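Local coordinates for ATPase associated with various cellular activities, AAA_5 (Staphylothermus marinus, PDB 6N0S), which forms, through this EVE-like N-terminal domain, the probable nucleic-acid-binding part of McrB, a restriction protein whose AAA region is thought to bind and hydrolyse ATP, at residues K5-S10 / A39-G44; L29-M34 / R164-I169. All coordinates share one frame; numbering follows the deposited sequence.

Contact 1 (K5-S10 / A39-G44); sequences KILGFS and ASEYRG
The irregular lead-in to strand 12-17 lies across the first turns of helix 39-52, where Lys5, Ile6 and Leu7 meet Ser40, Arg43 and Gly44. Arg43 grips the backbone oxygen of Lys5 side-on with two nitrogens: Arg43 NE donates to Lys5 O at 2.9 Å, and NH2 to the same oxygen at 3.2 Å. The oxygen lies almost in the guanidinium plane; the NH2 donor sits on a lone pair in the carbonyl plane, while NE is tilted from that plane by 33°. Leu7 N then donates to Ser40 O at 3.2 Å in a nearly straight bond (166°), coming from above the carbonyl plane. Gly44 N reaches Ser40 O from the opposite face through the helical bond, which is kept. Between these polar grips Ile6 CG2 packs 3.6 Å from Gly44 N and also touches Arg43 CG. Gly8 O comes within 3.5 Å of Gly44 CA, at a residue where a CB would run into that oxygen. With CG anti to the backbone N (chi1 -177°), Leu7 runs beside Glu41, pointing the same way, its CD2 3.6 Å from Glu41 CG. The Glu41 carboxylate itself turns to Tyr165 N, Leu166 N and Arg164. The arrangement is that of an irregular N-terminal segment held to a helix by one main-chain bond and a two-nitrogen arginine grip, here at the edge of a PUA-like, EVE-type fold.

Contact 2 (L29-M34 / R164-I169); sequences LTLWGM and RYLVPI
Tyr165 OH is gripped by groups from two sheets: Trp32 N donates to it at 3.1 Å with an angle of 153°, and Glu15 OE2 on strand 12-17 is its second hydrogen-bond partner. Chi1 of 173° puts CG of Tyr165 anti to the backbone N; the hydroxyl at the far end of the ring lies against the backbone of Leu31 and Trp32. Leu31 CA meets the ring at its edge, near the plane, 3.3 Å from Tyr165 OH. Trp32 O approaches obliquely, 3.2 Å from Tyr165 CE2, a close contact and not a hydrogen bond. Strand 30-34 is an outer strand of the three-stranded antiparallel sheet, whereas 166-169 borders the five-stranded mixed sheet. The backbones stay well apart, 8.7 Å between Leu31 CA and Leu166 CA, and side chains bridge the two sheets. Leu31 and Gly33 pair with strand 132-136, while the intervening Trp32 N-H is taken up by the phenol. A phenylalanine in place of Tyr165 would probably leave Trp32 N and the Glu15 carboxylate without this mate and the ring more free to shift. Beside this polar bond lies an apolar patch. Leu31 CD1 packs 3.9 Å from Leu166 CD2, the two side chains crossing obliquely, and Leu31 CD2 also touches the Tyr165 hydroxyl. Leu166 CD2 in turn sits over one face of its neighbour's ring, 4.2 Å above the Tyr165 plane and displaced toward the rim. The Trp32 indole leaves on the other side of its strand, packing on Trp92, Ile95 and Leu99 of helix 92-105 and bonding through NE1 to Tyr116 OH.

How the contacts relate
The centre of contact 2 is about 3 Å, that of contact 1 about 14 Å, from the centre of the chain, and contact 1 is only partly buried. Contact 1 relies on backbone oxygens gripped by an arginine and a main-chain N-H, with aliphatic packing beside them, joining a loop to a helix; contact 2 joins two sheets through one phenol and a pair of leucines. Strand 30-34 and helix 39-52 follow each other in the chain, joined by a short connection. The contacts also touch directly: the Glu41 carboxylate ties contact 1 to the start of 164-169, and Ser10 OG is 2.7 Å from Ile169 O, a probable hydrogen bond. Leu7 CD2 packs against Leu166 O between them.

Contact 1 (K5-S10 / A39-G44)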
ATOM      1  N   LYS A   5      15.552   0.860  12.701  1.00 34.72           N
ATOM      2  CA  LYS A   5      14.353   1.531  13.115  1.00 38.74           C
ATOM      3  C   LYS A   5      13.177   1.034  12.289  1.00 35.84           C
ATOM      4  O   LYS A   5      13.319   0.662  11.112  1.00 32.35           O
ATOM      5  CB  LYS A   5      14.509   3.048  13.053  1.00 47.46           C
ATOM      6  CG  LYS A   5      15.213   3.678  11.878  1.00 53.83           C
ATOM      7  CD  LYS A   5      15.695   5.083  12.323  1.00 45.96           C
ATOM      8  CE  LYS A   5      15.861   6.089  11.167  1.00 60.20           C
ATOM      9  NZ  LYS A   5      16.664   7.327  11.563  1.00 46.89           N
ATOM     10  N   ILE A   6      12.031   0.950  12.958  1.00 30.71           N
ATOM     11  CA  ILE A   6      10.754   0.640  12.335  1.00 32.51           C
ATOM     12  C   ILE A   6       9.817   1.798  12.610  1.00 32.59           C
ATOM     13  O   ILE A   6       9.846   2.385  13.698  1.00 37.40           O
ATOM     14  CB  ILE A   6      10.194  -0.681  12.876  1.00 30.55           C
ATOM     15  CG1 ILE A   6      10.097  -0.638  14.411  1.00 35.81           C
ATOM     16  CG2 ILE A   6      11.144  -1.850  12.487  1.00 37.79           C
ATOM     17  CD1 ILE A   6       9.358  -1.827  14.993  1.00 36.38           C
ATOM     18  N   LEU A   7       9.006   2.137  11.621  1.00 33.18           N
ATOM     19  CA  LEU A   7       8.028   3.192  11.808  1.00 34.26           C
ATOM     20  C   LEU A   7       7.016   2.792  12.871  1.00 34.35           C
ATOM     21  O   LEU A   7       6.596   3.619  13.688  1.00 34.67           O
ATOM     22  CB  LEU A   7       7.332   3.514  10.490  1.00 33.28           C
ATOM     23  CG  LEU A   7       6.330   4.653  10.575  1.00 29.12           C
ATOM     24  CD1 LEU A   7       7.039   5.900  11.097  1.00 34.76           C
ATOM     25  CD2 LEU A   7       5.693   4.925   9.234  1.00 34.74           C
ATOM     26  N   GLY A   8       6.633   1.524  12.890  1.00 37.32           N
ATOM     27  CA  GLY A   8       5.737   1.048  13.924  1.00 33.62           C
ATOM     28  C   GLY A   8       5.673  -0.460  13.881  1.00 34.50           C
ATOM     29  O   GLY A   8       6.374  -1.120  13.102  1.00 31.27           O
ATOM     30  N   PHE A   9       4.794  -0.977  14.728  1.00 31.31           N
ATOM     31  CA  PHE A   9       4.624  -2.409  14.975  1.00 33.96           C
ATOM     32  C   PHE A   9       3.123  -2.609  15.167  1.00 37.52           C
ATOM     33  O   PHE A   9       2.547  -2.041  16.093  1.00 35.12           O
ATOM     34  CB  PHE A   9       5.423  -2.864  16.217  1.00 36.69           C
ATOM     35  CG  PHE A   9       5.266  -4.319  16.525  1.00 35.86           C
ATOM     36  CD1 PHE A   9       5.807  -5.267  15.678  1.00 38.84           C
ATOM     37  CD2 PHE A   9       4.537  -4.743  17.625  1.00 45.79           C
ATOM     38  CE1 PHE A   9       5.649  -6.613  15.929  1.00 42.91           C
ATOM     39  CE2 PHE A   9       4.371  -6.108  17.891  1.00 47.03           C
ATOM     40  CZ  PHE A   9       4.929  -7.038  17.041  1.00 47.81           C
ATOM     41  N   SER A  10       2.455  -3.309  14.246  1.00 36.89           N
ATOM     42  CA  SER A  10       1.001  -3.347  14.322  1.00 33.19           C
ATOM     43  C   SER A  10       0.452  -4.422  13.406  1.00 37.25           C
ATOM     44  O   SER A  10       1.056  -4.774  12.384  1.00 35.13           O
ATOM     45  CB  SER A  10       0.366  -2.001  13.943  1.00 32.47           C
ATOM     46  OG  SER A  10      -1.056  -2.035  14.038  1.00 32.84           O
ATOM     47  N   ALA A  39      12.387   2.727   4.128  1.00 38.15           N
ATOM     48  CA  ALA A  39      13.117   1.653   4.786  1.00 34.43           C
ATOM     49  C   ALA A  39      12.467   1.272   6.106  1.00 31.98           C
ATOM     50  O   ALA A  39      12.277   0.088   6.390  1.00 35.77           O
ATOM     51  CB  ALA A  39      14.574   2.060   5.017  1.00 38.92           C
ATOM     52  N   SER A  40      12.156   2.252   6.949  1.00 31.83           N
ATOM     53  CA  SER A  40      11.568   1.905   8.244  1.00 34.56           C
ATOM     54  C   SER A  40      10.146   1.352   8.104  1.00 31.35           C
ATOM     55  O   SER A  40       9.699   0.559   8.951  1.00 30.27           O
ATOM     56  CB  SER A  40      11.582   3.114   9.176  1.00 36.94           C
ATOM     57  OG  SER A  40      10.616   4.066   8.818  1.00 37.65           O
ATOM     58  N   GLU A  41       9.414   1.782   7.074  1.00 33.97           N
ATOM     59  CA  GLU A  41       8.070   1.248   6.804  1.00 34.81           C
ATOM     60  C   GLU A  41       8.137  -0.202   6.361  1.00 36.66           C
ATOM     61  O   GLU A  41       7.450  -1.074   6.913  1.00 35.06           O
ATOM     62  CB  GLU A  41       7.395   2.095   5.739  1.00 30.54           C
ATOM     63  CG  GLU A  41       7.080   3.512   6.238  1.00 37.31           C
ATOM     64  CD  GLU A  41       7.082   4.606   5.160  1.00 46.91           C
ATOM     65  OE1 GLU A  41       6.314   4.532   4.147  1.00 35.94           O
ATOM     66  OE2 GLU A  41       7.846   5.580   5.364  1.00 40.81           O
ATOM     67  N   TYR A  42       8.985  -0.484   5.382  1.00 36.64           N
ATOM     68  CA  TYR A  42       9.245  -1.862   5.004  1.00 32.87           C
ATOM     69  C   TYR A  42       9.703  -2.692   6.194  1.00 34.85           C
ATOM     70  O   TYR A  42       9.213  -3.806   6.417  1.00 35.17           O
ATOM     71  CB  TYR A  42      10.299  -1.873   3.904  1.00 36.09           C
ATOM     72  CG  TYR A  42      10.670  -3.250   3.394  1.00 36.92           C
ATOM     73  CD1 TYR A  42       9.699  -4.181   3.101  1.00 39.46           C
ATOM     74  CD2 TYR A  42      11.995  -3.601   3.178  1.00 37.79           C
ATOM     75  CE1 TYR A  42      10.030  -5.435   2.608  1.00 38.69           C
ATOM     76  CE2 TYR A  42      12.330  -4.847   2.664  1.00 44.66           C
ATOM     77  CZ  TYR A  42      11.336  -5.755   2.381  1.00 41.13           C
ATOM     78  OH  TYR A  42      11.653  -6.996   1.881  1.00 42.12           O
ATOM     79  N   ARG A  43      10.682  -2.190   6.957  1.00 37.54           N
ATOM     80  CA  ARG A  43      11.168  -2.979   8.079  1.00 34.35           C
ATOM     81  C   ARG A  43      10.046  -3.214   9.089  1.00 30.21           C
ATOM     82  O   ARG A  43       9.852  -4.339   9.566  1.00 33.02           O
ATOM     83  CB  ARG A  43      12.394  -2.288   8.711  1.00 36.60           C
ATOM     84  CG  ARG A  43      13.272  -3.160   9.619  1.00 46.26           C
ATOM     85  CD  ARG A  43      14.789  -2.716   9.598  1.00 39.42           C
ATOM     86  NE  ARG A  43      14.882  -1.270   9.585  1.00 45.67           N
ATOM     87  CZ  ARG A  43      15.550  -0.539   8.707  1.00 44.78           C
ATOM     88  NH1 ARG A  43      16.274  -1.088   7.759  1.00 47.47           N
ATOM     89  NH2 ARG A  43      15.490   0.775   8.794  1.00 44.04           N
ATOM     90  N   GLY A  44       9.263  -2.176   9.389  1.00 30.11           N
ATOM     91  CA  GLY A  44       8.151  -2.333  10.322  1.00 30.52           C
ATOM     92  C   GLY A  44       7.094  -3.319   9.857  1.00 32.09           C
ATOM     93  O   GLY A  44       6.597  -4.140  10.638  1.00 34.02           O
TER

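Contact 2 (L29-M34 / R164-I169)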
ATOM      1  N   LEU A  29      -4.225  -5.259  -4.643  1.00 32.46           N
ATOM      2  CA  LEU A  29      -3.517  -6.414  -5.168  1.00 35.46           C
ATOM      3  C   LEU A  29      -2.095  -6.565  -4.655  1.00 37.46           C
ATOM      4  O   LEU A  29      -1.615  -7.699  -4.488  1.00 37.58           O
ATOM      5  CB  LEU A  29      -3.478  -6.333  -6.697  1.00 37.82           C
ATOM      6  CG  LEU A  29      -4.825  -6.302  -7.382  1.00 38.15           C
ATOM      7  CD1 LEU A  29      -4.582  -6.203  -8.893  1.00 36.53           C
ATOM      8  CD2 LEU A  29      -5.650  -7.524  -7.027  1.00 39.06           C
ATOM      9  N   THR A  30      -1.375  -5.463  -4.469  1.00 37.50           N
ATOM     10  CA  THR A  30      -0.006  -5.550  -3.983  1.00 33.47           C
ATOM     11  C   THR A  30       0.322  -4.318  -3.172  1.00 33.92           C
ATOM     12  O   THR A  30      -0.406  -3.324  -3.179  1.00 33.21           O
ATOM     13  CB  THR A  30       1.042  -5.669  -5.101  1.00 41.71           C
ATOM     14  OG1 THR A  30       1.119  -4.426  -5.814  1.00 38.36           O
ATOM     15  CG2 THR A  30       0.714  -6.793  -6.059  1.00 38.77           C
ATOM     16  N   LEU A  31       1.421  -4.451  -2.432  1.00 32.31           N
ATOM     17  CA  LEU A  31       2.178  -3.361  -1.843  1.00 37.67           C
ATOM     18  C   LEU A  31       3.581  -3.455  -2.396  1.00 33.52           C
ATOM     19  O   LEU A  31       4.184  -4.529  -2.366  1.00 34.33           O
ATOM     20  CB  LEU A  31       2.253  -3.456  -0.316  1.00 33.00           C
ATOM     21  CG  LEU A  31       0.939  -3.592   0.456  1.00 30.08           C
ATOM     22  CD1 LEU A  31       1.248  -3.691   1.978  1.00 33.10           C
ATOM     23  CD2 LEU A  31      -0.027  -2.462   0.187  1.00 30.67           C
ATOM     24  N   TRP A  32       4.112  -2.341  -2.864  1.00 30.89           N
ATOM     25  CA  TRP A  32       5.458  -2.393  -3.406  1.00 34.45           C
ATOM     26  C   TRP A  32       6.031  -0.992  -3.388  1.00 32.42           C
ATOM     27  O   TRP A  32       5.296  -0.005  -3.351  1.00 33.22           O
ATOM     28  CB  TRP A  32       5.432  -2.982  -4.825  1.00 34.99           C
ATOM     29  CG  TRP A  32       4.852  -2.080  -5.851  1.00 29.49           C
ATOM     30  CD1 TRP A  32       3.542  -1.992  -6.226  1.00 36.22           C
ATOM     31  CD2 TRP A  32       5.562  -1.149  -6.651  1.00 33.88           C
ATOM     32  NE1 TRP A  32       3.392  -1.054  -7.209  1.00 33.13           N
ATOM     33  CE2 TRP A  32       4.624  -0.518  -7.487  1.00 35.25           C
ATOM     34  CE3 TRP A  32       6.907  -0.775  -6.730  1.00 34.02           C
ATOM     35  CZ2 TRP A  32       4.983   0.463  -8.404  1.00 36.23           C
ATOM     36  CZ3 TRP A  32       7.266   0.198  -7.628  1.00 37.64           C
ATOM     37  CH2 TRP A  32       6.309   0.812  -8.464  1.00 42.44           C
ATOM     38  N   GLY A  33       7.348  -0.921  -3.402  1.00 33.10           N
ATOM     39  CA  GLY A  33       8.020   0.357  -3.315  1.00 37.25           C
ATOM     40  C   GLY A  33       9.518   0.154  -3.304  1.00 36.17           C
ATOM     41  O   GLY A  33      10.021  -0.969  -3.215  1.00 34.05           O
HETATM   42  N   MSE A  34      10.227   1.270  -3.372  1.00 34.10           N
HETATM   43  CA  MSE A  34      11.663   1.255  -3.357  1.00 35.99           C
HETATM   44  C   MSE A  34      12.131   1.263  -1.919  1.00 36.40           C
HETATM   45  O   MSE A  34      11.749   2.136  -1.163  1.00 35.09           O
HETATM   46  CB  MSE A  34      12.227   2.472  -4.093  1.00 40.04           C
HETATM   47  CG  MSE A  34      13.761   2.514  -4.147  1.00 49.17           C
HETATM   48 SE   MSE A  34      14.407   4.125  -5.124  1.00 63.15          SE
HETATM   49  CE  MSE A  34      13.419   3.912  -6.628  1.00 32.49           C
ATOM     50  N   ARG A 164       4.707   9.423   3.412  1.00 34.56           N
ATOM     51  CA  ARG A 164       4.744   8.007   3.739  1.00 34.99           C
ATOM     52  C   ARG A 164       4.014   7.196   2.691  1.00 35.01           C
ATOM     53  O   ARG A 164       3.103   7.685   2.040  1.00 27.17           O
ATOM     54  CB  ARG A 164       4.085   7.756   5.094  1.00 40.37           C
ATOM     55  CG  ARG A 164       4.717   8.533   6.252  1.00 39.79           C
ATOM     56  CD  ARG A 164       6.001   7.951   6.658  1.00 38.05           C
ATOM     57  NE  ARG A 164       6.533   8.629   7.837  1.00 37.45           N
ATOM     58  CZ  ARG A 164       7.704   8.309   8.385  1.00 37.71           C
ATOM     59  NH1 ARG A 164       8.446   7.328   7.848  1.00 33.49           N
ATOM     60  NH2 ARG A 164       8.152   8.978   9.443  1.00 39.55           N
ATOM     61  N   TYR A 165       4.362   5.914   2.609  1.00 36.98           N
ATOM     62  CA  TYR A 165       3.633   4.956   1.795  1.00 39.47           C
ATOM     63  C   TYR A 165       2.847   3.967   2.645  1.00 35.28           C
ATOM     64  O   TYR A 165       1.677   3.714   2.371  1.00 31.78           O
ATOM     65  CB  TYR A 165       4.608   4.205   0.851  1.00 39.46           C
ATOM     66  CG  TYR A 165       3.965   3.058   0.072  1.00 34.67           C
ATOM     67  CD1 TYR A 165       2.803   3.238  -0.658  1.00 34.64           C
ATOM     68  CD2 TYR A 165       4.529   1.790   0.091  1.00 35.45           C
ATOM     69  CE1 TYR A 165       2.229   2.194  -1.339  1.00 33.35           C
ATOM     70  CE2 TYR A 165       3.955   0.747  -0.575  1.00 36.42           C
ATOM     71  CZ  TYR A 165       2.808   0.953  -1.294  1.00 37.70           C
ATOM     72  OH  TYR A 165       2.224  -0.091  -1.961  1.00 35.11           O
ATOM     73  N   LEU A 166       3.449   3.403   3.681  1.00 31.40           N
ATOM     74  CA  LEU A 166       2.765   2.497   4.600  1.00 32.24           C
ATOM     75  C   LEU A 166       2.896   3.015   6.022  1.00 40.06           C
ATOM     76  O   LEU A 166       4.011   3.291   6.474  1.00 32.29           O
ATOM     77  CB  LEU A 166       3.349   1.098   4.517  1.00 33.25           C
ATOM     78  CG  LEU A 166       3.242   0.452   3.152  1.00 36.31           C
ATOM     79  CD1 LEU A 166       4.172  -0.772   3.020  1.00 37.84           C
ATOM     80  CD2 LEU A 166       1.797   0.074   2.942  1.00 35.64           C
ATOM     81  N   VAL A 167       1.767   3.164   6.715  1.00 35.28           N
ATOM     82  CA  VAL A 167       1.822   3.624   8.100  1.00 28.70           C
ATOM     83  C   VAL A 167       1.035   2.683   9.007  1.00 32.17           C
ATOM     84  O   VAL A 167      -0.010   2.146   8.601  1.00 30.43           O
ATOM     85  CB  VAL A 167       1.301   5.068   8.231  1.00 33.55           C
ATOM     86  CG1 VAL A 167       2.239   6.054   7.483  1.00 32.90           C
ATOM     87  CG2 VAL A 167      -0.119   5.166   7.691  1.00 36.43           C
ATOM     88  N   PRO A 168       1.501   2.479  10.233  1.00 32.66           N
ATOM     89  CA  PRO A 168       0.795   1.645  11.204  1.00 27.66           C
ATOM     90  C   PRO A 168      -0.349   2.419  11.825  1.00 29.13           C
ATOM     91  O   PRO A 168      -0.250   3.628  12.023  1.00 28.03           O
ATOM     92  CB  PRO A 168       1.897   1.361  12.246  1.00 32.09           C
ATOM     93  CG  PRO A 168       2.656   2.620  12.264  1.00 31.15           C
ATOM     94  CD  PRO A 168       2.660   3.147  10.853  1.00 31.94           C
ATOM     95  N   ILE A 169      -1.439   1.711  12.149  1.00 32.36           N
ATOM     96  CA  ILE A 169      -2.524   2.286  12.942  1.00 30.71           C
ATOM     97  C   ILE A 169      -2.900   1.348  14.095  1.00 29.83           C
ATOM     98  O   ILE A 169      -2.599   0.149  14.106  1.00 28.69           O
ATOM     99  CB  ILE A 169      -3.786   2.633  12.080  1.00 29.89           C
ATOM    100  CG1 ILE A 169      -4.372   1.391  11.413  1.00 33.09           C
ATOM    101  CG2 ILE A 169      -3.433   3.663  11.039  1.00 35.48           C
ATOM    102  CD1 ILE A 169      -5.797   1.602  10.678  1.00 32.54           C
TER